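Local coordinates for GCN5-related N-acetyltransferase (Kribbella flavida, PDB 4IUS), which probably acts as a GNAT-family acyltransferase, moving an acyl group, other than an aminoacyl group, to an acceptor, at residues A[109-114]-A[213-218]. The protein carries 1 engineered substitution. Residues are numbered along the deposited sequence; the frame is centred on the assembly and turned at random.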
loop_
_atom_site.group_PDB
_atom_site.type_symbol
_atom_site.label_atom_id
_atom_site.label_comp_id
_atom_site.label_asym_id
_atom_site.label_seq_id
_atom_site.Cartn_x
_atom_site.Cartn_y
_atom_site.Cartn_z
ATOM N N VAL A 109 -12.245 5.126 0.808
ATOM C CA VAL A 109 -13.674 4.902 0.986
ATOM C C VAL A 109 -13.922 4.564 2.469
ATOM O O VAL A 109 -13.075 3.988 3.177
ATOM C CB VAL A 109 -14.213 3.756 0.073
ATOM C CG1 VAL A 109 -13.710 2.359 0.527
ATOM C CG2 VAL A 109 -15.746 3.789 0.009
ATOM N N GLU A 110 -15.106 4.938 2.940
ATOM C CA GLU A 110 -15.557 4.652 4.312
ATOM C C GLU A 110 -16.737 3.660 4.237
ATOM O O GLU A 110 -17.357 3.522 3.176
ATOM C CB GLU A 110 -16.014 5.918 5.002
ATOM C CG GLU A 110 -14.849 6.842 5.311
ATOM C CD GLU A 110 -15.229 8.042 6.166
ATOM O OE1 GLU A 110 -16.255 8.698 5.875
ATOM O OE2 GLU A 110 -14.484 8.349 7.128
ATOM N N PRO A 111 -17.034 2.997 5.363
ATOM C CA PRO A 111 -18.005 1.874 5.253
ATOM C C PRO A 111 -19.369 2.182 4.636
ATOM O O PRO A 111 -19.911 1.374 3.861
ATOM C CB PRO A 111 -18.107 1.403 6.714
ATOM C CG PRO A 111 -16.756 1.683 7.270
ATOM C CD PRO A 111 -16.340 2.981 6.664
ATOM N N GLY A 112 -19.928 3.324 4.985
ATOM C CA GLY A 112 -21.264 3.699 4.536
ATOM C C GLY A 112 -21.306 4.026 3.054
ATOM O O GLY A 112 -22.378 4.140 2.485
ATOM N N ASP A 113 -20.147 4.175 2.399
ATOM C CA ASP A 113 -20.054 4.576 0.987
ATOM C C ASP A 113 -19.621 3.443 0.061
ATOM O O ASP A 113 -19.659 3.588 -1.157
ATOM C CB ASP A 113 -19.081 5.745 0.866
ATOM C CG ASP A 113 -19.601 7.022 1.542
ATOM O OD1 ASP A 113 -20.824 7.236 1.587
ATOM O OD2 ASP A 113 -18.771 7.818 2.034
ATOM N N LEU A 114 -19.207 2.318 0.630
ATOM C CA LEU A 114 -18.760 1.198 -0.189
ATOM C C LEU A 114 -19.961 0.562 -0.913
ATOM O O LEU A 114 -21.035 0.361 -0.326
ATOM C CB LEU A 114 -18.112 0.126 0.674
ATOM C CG LEU A 114 -17.608 -1.133 -0.067
ATOM C CD1 LEU A 114 -16.482 -0.803 -1.042
ATOM C CD2 LEU A 114 -17.214 -2.160 0.982
ATOM N N GLN A 213 -14.782 -6.906 3.731
ATOM C CA GLN A 213 -14.326 -7.712 4.832
ATOM C C GLN A 213 -13.427 -6.964 5.821
ATOM O O GLN A 213 -13.532 -7.150 7.049
ATOM C CB GLN A 213 -13.641 -8.983 4.288
ATOM C CG GLN A 213 -14.554 -9.868 3.445
ATOM C CD GLN A 213 -15.864 -10.122 4.146
ATOM O OE1 GLN A 213 -15.886 -10.664 5.244
ATOM N NE2 GLN A 213 -16.972 -9.659 3.544
ATOM N N ALA A 214 -12.580 -6.076 5.317
ATOM C CA ALA A 214 -11.775 -5.252 6.184
ATOM C C ALA A 214 -12.662 -4.449 7.144
ATOM O O ALA A 214 -12.352 -4.317 8.315
ATOM C CB ALA A 214 -10.874 -4.321 5.359
ATOM N N PHE A 215 -13.787 -3.926 6.627
ATOM C CA PHE A 215 -14.725 -3.186 7.469
ATOM C C PHE A 215 -15.541 -4.093 8.391
ATOM O O PHE A 215 -15.742 -3.768 9.570
ATOM C CB PHE A 215 -15.691 -2.426 6.588
ATOM C CG PHE A 215 -15.101 -1.291 5.762
ATOM C CD1 PHE A 215 -13.970 -0.599 6.143
ATOM C CD2 PHE A 215 -15.714 -0.887 4.610
ATOM C CE1 PHE A 215 -13.506 0.478 5.400
ATOM C CE2 PHE A 215 -15.251 0.189 3.861
ATOM C CZ PHE A 215 -14.158 0.869 4.262
ATOM N N GLU A 216 -16.043 -5.199 7.866
ATOM C CA GLU A 216 -16.994 -6.040 8.615
ATOM C C GLU A 216 -16.343 -6.932 9.635
ATOM O O GLU A 216 -16.898 -7.127 10.713
ATOM C CB GLU A 216 -17.797 -6.910 7.667
ATOM C CG GLU A 216 -18.808 -6.165 6.836
ATOM C CD GLU A 216 -19.719 -7.083 5.993
ATOM O OE1 GLU A 216 -19.533 -8.345 5.961
ATOM O OE2 GLU A 216 -20.638 -6.511 5.368
ATOM N N VAL A 217 -15.213 -7.548 9.277
ATOM C CA VAL A 217 -14.511 -8.436 10.203
ATOM C C VAL A 217 -13.143 -7.901 10.669
ATOM O O VAL A 217 -12.672 -8.282 11.726
ATOM C CB VAL A 217 -14.370 -9.880 9.655
ATOM C CG1 VAL A 217 -15.746 -10.527 9.493
ATOM C CG2 VAL A 217 -13.578 -9.929 8.357
ATOM N N GLY A 218 -12.532 -7.005 9.908
ATOM C CA GLY A 218 -11.214 -6.470 10.268
ATOM C C GLY A 218 -11.212 -5.288 11.215
ATOM O O GLY A 218 -10.163 -4.889 11.696
#
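Phe215 reaches from the end of helix 202-216 into the bend formed by residues 109-114, and its ring meets four residues there. The main contact is a CH-pi interaction with Pro111. The proline CG sits over the middle of the aromatic ring, 3.6 Å from its centroid and only 8° off the ring normal. The rest of the proline spreads over the same ring: its CB lies 3.9 Å from Phe215 CD2, and its CD nears the CZ end. The two side chains cross at about a right angle. The backbone of Pro111 also takes part, with its CA 3.5 Å from Phe215 CE2.

Two aliphatic side chains add apolar contacts. Val109 CG1 lies 4.0 Å from Phe215 CZ. Leu114 CD2 comes obliquely to within 4.1 Å of Phe215 CD2; with CG anti to the backbone N (chi1 179°), the leucine extends toward the helix, where it also touches Thr211 and Gln212. Replacing Phe215 with an alanine removes the ring; this would probably open a gap between helix and loop and leave Pro111 without its CH-pi partner.

The contact belongs to the GNAT fold. It joins the loop that follows strand 99-109 to the C-terminal end of helix 202-216, which packs on the mixed sheet. Val109 is backbone hydrogen-bonded to Ala223 of strand 222-225, and Phe215 touches Ala223 as well.

Backbone atoms meet the ring too. Val109 O lies at the edge of the Phe215 ring, near its plane, 3.5 Å from CZ. Glu110 C approaches Phe215 CE2 obliquely. Within the loop, Asp113 N donates to Glu110 O at 3.0 Å and closes a type I beta turn with Pro111 and Gly112 at its corners.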